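Local coordinates for LP1413 - SCCmec type IV-encoded DNA binding protein (Staphylococcus aureus, PDB 6BTC), which probably binds DNA, single-stranded DNA in particular, and is encoded by the type IV staphylococcal cassette chromosome element SCCmec, at residues 2-6 and 7-11; 14-17 and 18-22; 28-31 and 32-36; 41-44 and 45-49. One frame throughout, in Å; residues are numbered along the deposited sequence.

Contact 1: residues 2-6 and 7-11; sequences NKKSK and QQEKL
Ser5 is the N-cap of helix 6-21, and its side chain and carbonyl both reach forward to N-H groups of the first turn. Ser5 OG accepts from Gln8 N in a weak capping bond of 3.4 Å, placed there by a chi1 of 170° that sets OG opposite the backbone N and beside the carbonyl carbon. Serine suits this place because its short hydroxyl can stand in for the carbonyl that the helix start lacks. Ser5 O does the heavier work: Glu9 N points at it almost straight, 3.1 Å away with an N-H...O angle of 171°, and Gln8 N adds a weak, bent bond. One step on, Lys10 N donates to Lys6 O at 3.2 Å, the ordinary helical pattern. The amide end of Gln8 is engaged elsewhere, Gln8 NE2 donating to Asp45 on helix 43-59. Glu9 folds back at chi2 (-71°) so that its carboxylate lies across the Lys4 chain, the two side chains at about a right angle. Their charges do not meet directly, Lys4 NZ staying 4.7 Å from Glu9 OE2. Water 1 spans that gap, donating to Glu9 OE2 at 2.7 Å and accepting weakly from Lys4 NZ.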
loop_
_atom_site.group_PDB
_atom_site.type_symbol
_atom_site.label_atom_id
_atom_site.label_comp_id
_atom_site.label_asym_id
_atom_site.label_seq_id
_atom_site.Cartn_x
_atom_site.Cartn_y
_atom_site.Cartn_z
ATOM N N ASN A 2 -0.078 -22.021 -4.617
ATOM C CA ASN A 2 0.229 -22.795 -3.418
ATOM C C ASN A 2 1.438 -22.225 -2.681
ATOM O O ASN A 2 1.346 -21.863 -1.501
ATOM C CB ASN A 2 0.458 -24.261 -3.792
ATOM C CG ASN A 2 0.720 -25.140 -2.580
ATOM O OD1 ASN A 2 -0.198 -25.471 -1.830
ATOM N ND2 ASN A 2 1.979 -25.524 -2.388
ATOM N N LYS A 3 2.583 -22.143 -3.356
ATOM C CA LYS A 3 3.804 -21.688 -2.702
ATOM C C LYS A 3 3.765 -20.177 -2.490
ATOM O O LYS A 3 3.242 -19.432 -3.325
ATOM C CB LYS A 3 5.033 -22.070 -3.532
ATOM C CG LYS A 3 6.327 -22.089 -2.726
ATOM C CD LYS A 3 7.543 -22.394 -3.594
ATOM C CE LYS A 3 8.814 -22.503 -2.753
ATOM N NZ LYS A 3 9.036 -21.311 -1.881
ATOM N N LYS A 4 4.324 -19.724 -1.366
ATOM C CA LYS A 4 4.315 -18.301 -1.046
ATOM C C LYS A 4 5.268 -18.025 0.108
ATOM O O LYS A 4 5.603 -18.918 0.893
ATOM C CB LYS A 4 2.903 -17.819 -0.696
ATOM C CG LYS A 4 2.247 -18.600 0.433
ATOM C CD LYS A 4 0.765 -18.269 0.558
ATOM C CE LYS A 4 -0.041 -18.860 -0.596
ATOM N NZ LYS A 4 -1.458 -18.428 -0.542
ATOM N N SER A 5 5.688 -16.762 0.199
ATOM C CA SER A 5 6.576 -16.286 1.254
ATOM C C SER A 5 5.736 -15.800 2.432
ATOM O O SER A 5 5.029 -14.797 2.320
ATOM C CB SER A 5 7.465 -15.168 0.718
ATOM O OG SER A 5 8.185 -14.529 1.759
ATOM N N LYS A 6 5.821 -16.506 3.565
ATOM C CA LYS A 6 5.078 -16.096 4.758
ATOM C C LYS A 6 5.427 -14.671 5.168
ATOM O O LYS A 6 4.562 -13.922 5.635
ATOM C CB LYS A 6 5.362 -17.056 5.916
ATOM C CG LYS A 6 4.760 -18.454 5.779
ATOM C CD LYS A 6 3.251 -18.455 5.983
ATOM C CE LYS A 6 2.778 -19.765 6.600
ATOM N NZ LYS A 6 1.295 -19.828 6.721
ATOM N N GLN A 7 6.692 -14.281 4.998
ATOM C CA GLN A 7 7.140 -12.963 5.429
ATOM C C GLN A 7 6.491 -11.854 4.604
ATOM O O GLN A 7 6.114 -10.806 5.145
ATOM C CB GLN A 7 8.663 -12.873 5.321
ATOM C CG GLN A 7 9.425 -14.015 5.995
ATOM C CD GLN A 7 10.815 -14.210 5.407
ATOM O OE1 GLN A 7 10.966 -14.445 4.204
ATOM N NE2 GLN A 7 11.836 -14.110 6.254
ATOM N N GLN A 8 6.374 -12.052 3.288
ATOM C CA GLN A 8 5.786 -11.020 2.440
ATOM C C GLN A 8 4.276 -10.959 2.613
ATOM O O GLN A 8 3.693 -9.873 2.601
ATOM C CB GLN A 8 6.158 -11.267 0.983
ATOM C CG GLN A 8 7.629 -11.047 0.698
ATOM C CD GLN A 8 8.044 -11.593 -0.651
ATOM O OE1 GLN A 8 7.238 -12.191 -1.367
ATOM N NE2 GLN A 8 9.310 -11.392 -1.007
ATOM N N GLU A 9 3.628 -12.110 2.803
ATOM C CA GLU A 9 2.202 -12.103 3.095
ATOM C C GLU A 9 1.899 -11.241 4.310
ATOM O O GLU A 9 0.891 -10.527 4.336
ATOM C CB GLU A 9 1.691 -13.524 3.329
ATOM C CG GLU A 9 1.818 -14.459 2.132
ATOM C CD GLU A 9 0.848 -14.132 1.003
ATOM O OE1 GLU A 9 -0.218 -13.526 1.274
ATOM O OE2 GLU A 9 1.160 -14.492 -0.158
ATOM N N LYS A 10 2.755 -11.302 5.336
ATOM C CA LYS A 10 2.489 -10.565 6.568
ATOM C C LYS A 10 2.645 -9.069 6.347
ATOM O O LYS A 10 1.792 -8.282 6.764
ATOM C CB LYS A 10 3.419 -11.041 7.689
ATOM C CG LYS A 10 3.032 -12.385 8.301
ATOM C CD LYS A 10 3.962 -12.772 9.451
ATOM C CE LYS A 10 3.662 -14.168 9.985
ATOM N NZ LYS A 10 4.613 -14.582 11.057
ATOM N N LEU A 11 3.739 -8.657 5.711
ATOM C CA LEU A 11 3.924 -7.246 5.414
ATOM C C LEU A 11 2.822 -6.723 4.491
ATOM O O LEU A 11 2.308 -5.618 4.698
ATOM C CB LEU A 11 5.304 -7.022 4.794
ATOM C CG LEU A 11 5.561 -5.616 4.244
ATOM C CD1 LEU A 11 5.406 -4.573 5.338
ATOM C CD2 LEU A 11 6.929 -5.497 3.629
HETATM O O HOH W 1 -0.841 -15.208 -1.764
#

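Contact 2: residues 14-17 and 18-22; sequences FIIA and KSFQQ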
loop_
_atom_site.group_PDB
_atom_site.type_symbol
_atom_site.label_atom_id
_atom_site.label_comp_id
_atom_site.label_asym_id
_atom_site.label_seq_id
_atom_site.Cartn_x
_atom_site.Cartn_y
_atom_site.Cartn_z
ATOM N N PHE A 14 -0.416 -6.117 6.168
ATOM C CA PHE A 14 -0.330 -4.910 6.985
ATOM C C PHE A 14 -0.472 -3.665 6.126
ATOM O O PHE A 14 -1.195 -2.731 6.486
ATOM C CB PHE A 14 1.003 -4.859 7.747
ATOM C CG PHE A 14 1.308 -3.499 8.331
ATOM C CD1 PHE A 14 0.670 -3.064 9.481
ATOM C CD2 PHE A 14 2.209 -2.655 7.719
ATOM C CE1 PHE A 14 0.937 -1.805 10.008
ATOM C CE2 PHE A 14 2.479 -1.392 8.244
ATOM C CZ PHE A 14 1.840 -0.976 9.392
ATOM N N ILE A 15 0.258 -3.612 5.013
ATOM C CA ILE A 15 0.214 -2.444 4.145
ATOM C C ILE A 15 -1.212 -2.188 3.685
ATOM O O ILE A 15 -1.683 -1.046 3.680
ATOM C CB ILE A 15 1.170 -2.639 2.957
ATOM C CG1 ILE A 15 2.620 -2.712 3.436
ATOM C CG2 ILE A 15 0.994 -1.526 1.918
ATOM C CD1 ILE A 15 3.214 -1.396 3.895
ATOM N N ILE A 16 -1.924 -3.249 3.305
ATOM C CA ILE A 16 -3.299 -3.119 2.837
ATOM C C ILE A 16 -4.160 -2.491 3.923
ATOM O O ILE A 16 -4.842 -1.487 3.699
ATOM C CB ILE A 16 -3.853 -4.495 2.415
ATOM C CG1 ILE A 16 -3.103 -5.042 1.196
ATOM C CG2 ILE A 16 -5.350 -4.427 2.143
ATOM C CD1 ILE A 16 -3.170 -4.158 -0.044
ATOM N N ALA A 17 -4.159 -3.100 5.107
ATOM C CA ALA A 17 -4.954 -2.593 6.218
ATOM C C ALA A 17 -4.585 -1.149 6.535
ATOM O O ALA A 17 -5.458 -0.288 6.680
ATOM C CB ALA A 17 -4.750 -3.488 7.438
ATOM N N LYS A 18 -3.285 -0.860 6.604
ATOM C CA LYS A 18 -2.842 0.492 6.916
ATOM C C LYS A 18 -3.296 1.495 5.852
ATOM O O LYS A 18 -3.592 2.648 6.178
ATOM C CB LYS A 18 -1.320 0.508 7.072
ATOM C CG LYS A 18 -0.751 1.735 7.768
ATOM C CD LYS A 18 -1.081 1.775 9.268
ATOM C CE LYS A 18 -0.543 3.069 9.916
ATOM N NZ LYS A 18 -0.906 3.223 11.363
ATOM N N SER A 19 -3.360 1.090 4.581
ATOM C CA SER A 19 -3.842 2.015 3.558
ATOM C C SER A 19 -5.319 2.342 3.768
ATOM O O SER A 19 -5.723 3.503 3.666
ATOM C CB SER A 19 -3.616 1.430 2.166
ATOM O OG SER A 19 -4.506 0.341 1.961
ATOM N N PHE A 20 -6.135 1.343 4.098
ATOM C CA PHE A 20 -7.555 1.606 4.320
ATOM C C PHE A 20 -7.787 2.484 5.542
ATOM O O PHE A 20 -8.779 3.218 5.590
ATOM C CB PHE A 20 -8.329 0.301 4.490
ATOM C CG PHE A 20 -8.722 -0.364 3.193
ATOM C CD1 PHE A 20 -9.866 0.026 2.512
ATOM C CD2 PHE A 20 -7.966 -1.404 2.675
ATOM C CE1 PHE A 20 -10.242 -0.602 1.327
ATOM C CE2 PHE A 20 -8.335 -2.033 1.492
ATOM C CZ PHE A 20 -9.475 -1.634 0.822
ATOM N N GLN A 21 -6.900 2.419 6.537
ATOM C CA GLN A 21 -7.033 3.222 7.746
ATOM C C GLN A 21 -6.663 4.678 7.532
ATOM O O GLN A 21 -6.962 5.510 8.389
ATOM C CB GLN A 21 -6.156 2.655 8.864
ATOM C CG GLN A 21 -6.663 1.368 9.430
ATOM C CD GLN A 21 -5.788 0.837 10.557
ATOM O OE1 GLN A 21 -5.052 1.587 11.206
ATOM N NE2 GLN A 21 -5.862 -0.467 10.788
ATOM N N GLN A 22 -6.008 5.000 6.438
ATOM C CA GLN A 22 -5.737 6.392 6.131
ATOM C C GLN A 22 -7.033 7.196 6.186
ATOM O O GLN A 22 -8.074 6.725 5.703
ATOM C CB GLN A 22 -5.102 6.514 4.747
ATOM C CG GLN A 22 -3.700 5.965 4.696
ATOM C CD GLN A 22 -2.743 6.757 5.571
ATOM O OE1 GLN A 22 -2.576 7.976 5.397
ATOM N NE2 GLN A 22 -2.124 6.074 6.527
#
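Ile16 O is gripped by two donors, the backbone Phe20 N at 3.1 Å and the hydroxyl of Ser19, whose OG donates to it at 2.5 Å, unusually short, so that the exact length should not be leaned on. Phe20 N lies in the carbonyl plane, whereas Ser19 OG approaches at a sharper C=O...O angle of 129°. A chi1 of 71° sets Ser19 OG between its own backbone N and carbonyl carbon, turned back toward the preceding turn. Serine fits this buried position because the helix itself supplies an acceptor for the hydroxyl, and its small side chain lies against Trp56 of helix 43-59.

Two pairs four residues apart pack along the surface of the helix. Phe14 and Lys18 run side by side: Lys18 CB stands over one ring face, displaced toward the rim, and Lys18 CD reaches Phe14 CZ at 4.0 Å. The aliphatic part of lysine thus lines the ring while its amine is carried onward. Ile16 and Phe20 also point the same way, with Ile16 CG2 in the plane of the Phe20 ring at its edge, 3.9 Å from CE2. Beyond them, the Phe20 ring meets Phe65 edge-to-face, and Ile16 packs on Phe53 and Trp56.

The backbone bonds Lys18 N to Phe14 O, Ser19 N to Ile15 O and Gln21 N to Ala17 O continue the pattern of an amphipathic alpha-helix near its C-terminal end, its apolar side set against a second helix.

Contact 3: residues 28-31 and 32-36; sequences FTYG and ELRKK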
loop_
_atom_site.group_PDB
_atom_site.type_symbol
_atom_site.label_atom_id
_atom_site.label_comp_id
_atom_site.label_asym_id
_atom_site.label_seq_id
_atom_site.Cartn_x
_atom_site.Cartn_y
_atom_site.Cartn_z
ATOM N N PHE A 28 -0.303 9.654 0.779
ATOM C CA PHE A 28 0.695 8.744 1.326
ATOM C C PHE A 28 1.407 8.012 0.193
ATOM O O PHE A 28 0.891 7.897 -0.926
ATOM C CB PHE A 28 0.061 7.740 2.285
ATOM C CG PHE A 28 -0.938 6.825 1.629
ATOM C CD1 PHE A 28 -2.257 7.215 1.485
ATOM C CD2 PHE A 28 -0.555 5.581 1.152
ATOM C CE1 PHE A 28 -3.185 6.388 0.883
ATOM C CE2 PHE A 28 -1.474 4.749 0.543
ATOM C CZ PHE A 28 -2.791 5.150 0.407
ATOM N N THR A 29 2.606 7.530 0.508
ATOM C CA THR A 29 3.381 6.632 -0.341
ATOM C C THR A 29 3.514 5.265 0.316
ATOM O O THR A 29 3.247 5.077 1.511
ATOM C CB THR A 29 4.786 7.169 -0.605
ATOM O OG1 THR A 29 5.565 7.061 0.596
ATOM C CG2 THR A 29 4.747 8.605 -1.067
ATOM N N TYR A 30 3.953 4.299 -0.489
ATOM C CA TYR A 30 4.201 2.961 0.036
ATOM C C TYR A 30 5.250 2.991 1.145
ATOM O O TYR A 30 5.091 2.327 2.177
ATOM C CB TYR A 30 4.652 2.030 -1.089
ATOM C CG TYR A 30 5.197 0.723 -0.578
ATOM C CD1 TYR A 30 4.348 -0.231 -0.045
ATOM C CD2 TYR A 30 6.560 0.453 -0.606
ATOM C CE1 TYR A 30 4.828 -1.426 0.432
ATOM C CE2 TYR A 30 7.058 -0.744 -0.129
ATOM C CZ TYR A 30 6.187 -1.677 0.389
ATOM O OH TYR A 30 6.659 -2.866 0.870
ATOM N N GLY A 31 6.337 3.742 0.942
ATOM C CA GLY A 31 7.406 3.775 1.922
ATOM C C GLY A 31 6.986 4.381 3.246
ATOM O O GLY A 31 7.487 3.985 4.298
ATOM N N GLU A 32 6.066 5.348 3.220
ATOM C CA GLU A 32 5.565 5.904 4.471
ATOM C C GLU A 32 4.806 4.855 5.266
ATOM O O GLU A 32 4.951 4.771 6.491
ATOM C CB GLU A 32 4.691 7.120 4.189
ATOM C CG GLU A 32 5.504 8.316 3.725
ATOM C CD GLU A 32 4.649 9.450 3.210
ATOM O OE1 GLU A 32 3.410 9.278 3.116
ATOM O OE2 GLU A 32 5.226 10.513 2.901
ATOM N N LEU A 33 4.011 4.027 4.587
ATOM C CA LEU A 33 3.295 2.968 5.287
ATOM C C LEU A 33 4.243 1.865 5.718
ATOM O O LEU A 33 4.076 1.276 6.791
ATOM C CB LEU A 33 2.198 2.390 4.398
ATOM C CG LEU A 33 1.161 3.350 3.820
ATOM C CD1 LEU A 33 0.153 2.570 3.005
ATOM C CD2 LEU A 33 0.474 4.114 4.926
ATOM N N ARG A 34 5.238 1.566 4.884
ATOM C CA ARG A 34 6.165 0.476 5.170
ATOM C C ARG A 34 6.971 0.753 6.436
ATOM O O ARG A 34 7.203 -0.151 7.248
ATOM C CB ARG A 34 7.098 0.282 3.976
ATOM C CG ARG A 34 7.982 -0.942 4.052
ATOM C CD ARG A 34 9.203 -0.772 3.158
ATOM N NE ARG A 34 10.221 0.081 3.778
ATOM C CZ ARG A 34 10.633 1.259 3.313
ATOM N NH1 ARG A 34 10.137 1.777 2.193
ATOM N NH2 ARG A 34 11.569 1.923 3.978
ATOM N N LYS A 35 7.405 2.002 6.619
ATOM C CA LYS A 35 8.238 2.371 7.753
ATOM C C LYS A 35 7.509 2.262 9.079
ATOM O O LYS A 35 8.158 2.308 10.126
ATOM C CB LYS A 35 8.768 3.788 7.560
ATOM C CG LYS A 35 9.763 3.892 6.413
ATOM C CD LYS A 35 10.324 5.295 6.269
ATOM C CE LYS A 35 11.198 5.405 5.032
ATOM N NZ LYS A 35 11.989 6.669 5.024
ATOM N N LYS A 36 6.193 2.104 9.066
ATOM C CA LYS A 36 5.431 1.885 10.285
ATOM C C LYS A 36 5.309 0.412 10.642
ATOM O O LYS A 36 4.731 0.085 11.687
ATOM C CB LYS A 36 4.045 2.519 10.136
ATOM C CG LYS A 36 4.144 4.001 9.812
ATOM C CD LYS A 36 2.802 4.699 9.818
ATOM C CE LYS A 36 2.982 6.193 9.565
ATOM N NZ LYS A 36 1.724 6.941 9.813
#
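The chain passes from the extended backbone of Phe28 and Thr29 straight into the short helix 30-34, so the two segments meet round a helix start. Arg34 N donates to Tyr30 O at 2.8 Å and Lys35 N to Gly31 O, while Thr29 O receives weak bonds from Glu32 N and Leu33 N.

Thr29, the N-cap, and Glu32 form a capping box. Thr29 OG1 accepts from Glu32 N at 3.2 Å; a chi1 of 72° turns the hydroxyl oxygen toward that N-H. In return Glu32 OE1 accepts from Thr29 N, also at 3.2 Å, met from well above the carboxylate plane. The glutamate chain is extended beyond CG, long enough to reach back to the cap, and its other oxygen, OE2, makes a salt bridge to Lys71.

Phe28 and Leu33 bring apolar groups together across the same start, Leu33 CD1 lying 3.6 Å from Phe28 CD2. The Tyr30 ring is crossed at about a right angle by the Arg34 chain: Arg34 CB stands over one face toward the rim, and CD comes 3.9 Å from CE2. Bent at chi3 (78°), Arg34 then brings NH1 within 3.4 Å of Gly31 CA, a close approach that suits a residue without a side chain.

The reciprocal bonds satisfy the N-H groups of Thr29 and Glu32 at the N-terminal end of the helix, where no preceding turn supplies acceptors. A carboxylate here probably also gains from the helix dipole, and Lys71 would further favour its charged form.

Contact 4: residues 41-44 and 45-49; sequences CSTN and DQREV
Thr43 CG2 sits over the middle of the Arg47 guanidinium, and the arginine can be followed outward to that methyl. Arg47 CB lies 3.7 Å from Thr43 O, and CG comes a little closer to the same oxygen. CD reaches both Thr43 O and Thr43 CG2, the latter at 3.9 Å. NE then lies 3.5 Å and CZ 3.4 Å from CG2, so the methyl rests on one face of the flat group, with NH1 and NH2 spread to its flanks. The chain is extended from CG to NE, which keeps it alongside Thr43; threonine suits the place because its methyl can lie against the flat face, which has no N-H to donate.

One residue earlier, Ser42 caps the helix; its OG accepts from Asp45 N at 3.2 Å. With chi1 at 49°, the hydroxyl oxygen is tucked between the serine's own N and carbonyl carbon, facing the first turn. Gln46 N donates to Ser42 O, and Cys41 SG lies 3.9 Å from Gln46 CG.

Asp45 turns its carboxylate OD1 to Gln8 NE2 of helix 6-21, while Val49 packs on Leu11 of that helix and on Tyr30 of helix 30-34. The first two turns of helix 43-59 are therefore set beside helix 6-21 and helix 30-34.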
loop_
_atom_site.group_PDB
_atom_site.type_symbol
_atom_site.label_atom_id
_atom_site.label_comp_id
_atom_site.label_asym_id
_atom_site.label_seq_id
_atom_site.Cartn_x
_atom_site.Cartn_y
_atom_site.Cartn_z
ATOM N N CYS A 41 12.369 -6.666 7.878
ATOM C CA CYS A 41 12.348 -7.559 6.729
ATOM C C CYS A 41 13.364 -7.075 5.709
ATOM O O CYS A 41 13.763 -5.907 5.696
ATOM C CB CYS A 41 10.950 -7.672 6.104
ATOM S SG CYS A 41 10.070 -6.125 5.929
ATOM N N SER A 42 13.786 -8.003 4.860
ATOM C CA SER A 42 14.830 -7.711 3.896
ATOM C C SER A 42 14.376 -6.641 2.915
ATOM O O SER A 42 13.184 -6.416 2.700
ATOM C CB SER A 42 15.201 -8.970 3.124
ATOM O OG SER A 42 14.034 -9.620 2.641
ATOM N N THR A 43 15.359 -5.981 2.307
ATOM C CA THR A 43 15.067 -5.103 1.184
ATOM C C THR A 43 14.333 -5.859 0.084
ATOM O O THR A 43 13.443 -5.313 -0.575
ATOM C CB THR A 43 16.363 -4.504 0.657
ATOM O OG1 THR A 43 17.012 -3.785 1.714
ATOM C CG2 THR A 43 16.086 -3.566 -0.506
ATOM N N ASN A 44 14.684 -7.126 -0.116
ATOM C CA ASN A 44 14.039 -7.905 -1.163
ATOM C C ASN A 44 12.553 -8.066 -0.878
ATOM O O ASN A 44 11.719 -7.919 -1.779
ATOM C CB ASN A 44 14.713 -9.271 -1.290
ATOM C CG ASN A 44 14.593 -9.846 -2.680
ATOM O OD1 ASN A 44 13.644 -10.573 -2.984
ATOM N ND2 ASN A 44 15.554 -9.515 -3.538
ATOM N N ASP A 45 12.205 -8.383 0.373
ATOM C CA ASP A 45 10.801 -8.545 0.733
ATOM C C ASP A 45 10.058 -7.213 0.716
ATOM O O ASP A 45 8.848 -7.187 0.472
ATOM C CB ASP A 45 10.696 -9.208 2.106
ATOM C CG ASP A 45 10.994 -10.701 2.060
ATOM O OD1 ASP A 45 11.061 -11.267 0.950
ATOM O OD2 ASP A 45 11.157 -11.309 3.136
ATOM N N GLN A 46 10.760 -6.104 0.953
ATOM C CA GLN A 46 10.120 -4.795 0.908
ATOM C C GLN A 46 9.709 -4.452 -0.517
ATOM O O GLN A 46 8.581 -4.006 -0.759
ATOM C CB GLN A 46 11.054 -3.718 1.473
ATOM C CG GLN A 46 11.248 -3.791 2.980
ATOM C CD GLN A 46 12.114 -2.671 3.529
ATOM O OE1 GLN A 46 12.870 -2.032 2.798
ATOM N NE2 GLN A 46 12.003 -2.427 4.829
ATOM N N ARG A 47 10.608 -4.682 -1.477
ATOM C CA ARG A 47 10.338 -4.296 -2.857
ATOM C C ARG A 47 9.298 -5.205 -3.502
ATOM O O ARG A 47 8.452 -4.736 -4.270
ATOM C CB ARG A 47 11.637 -4.297 -3.651
ATOM C CG ARG A 47 12.565 -3.168 -3.236
ATOM C CD ARG A 47 13.964 -3.325 -3.804
ATOM N NE ARG A 47 14.798 -2.168 -3.487
ATOM C CZ ARG A 47 16.123 -2.146 -3.584
ATOM N NH1 ARG A 47 16.785 -3.224 -3.985
ATOM N NH2 ARG A 47 16.789 -1.041 -3.269
ATOM N N GLU A 48 9.327 -6.503 -3.202
ATOM C CA GLU A 48 8.287 -7.385 -3.726
ATOM C C GLU A 48 6.904 -6.926 -3.268
ATOM O O GLU A 48 5.960 -6.873 -4.064
ATOM C CB GLU A 48 8.545 -8.832 -3.294
ATOM C CG GLU A 48 7.439 -9.822 -3.694
ATOM C CD GLU A 48 7.166 -9.846 -5.198
ATOM O OE1 GLU A 48 8.035 -9.381 -5.967
ATOM O OE2 GLU A 48 6.083 -10.329 -5.609
ATOM N N VAL A 49 6.759 -6.603 -1.980
ATOM C CA VAL A 49 5.462 -6.165 -1.475
ATOM C C VAL A 49 5.088 -4.817 -2.073
ATOM O O VAL A 49 3.924 -4.576 -2.404
ATOM C CB VAL A 49 5.462 -6.115 0.063
ATOM C CG1 VAL A 49 4.154 -5.499 0.578
ATOM C CG2 VAL A 49 5.646 -7.515 0.632
#

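Contacts 1, 3 and 4 are three helix starts, each with a hydroxyl N-cap, whereas contact 2 lies toward the far end of the helix that contact 1 opens. Contacts 1 and 4 have centres about 11 Å apart and are tied by Gln8 NE2 and Asp45 OD1 at 2.6 Å, a hydrogen bond that joins two first turns. Contact 3 lies about 10 Å from contact 2, centre to centre, where Ile15 CD1 packs 3.7 Å from Arg34 CA. It also meets contact 4, through a weak hydrogen bond from Tyr30 OH to Gln46 O. Tyr30 packs on Leu11, Ile15 and Val49, so that one side chain touches residues of the other three contacts, between the helices.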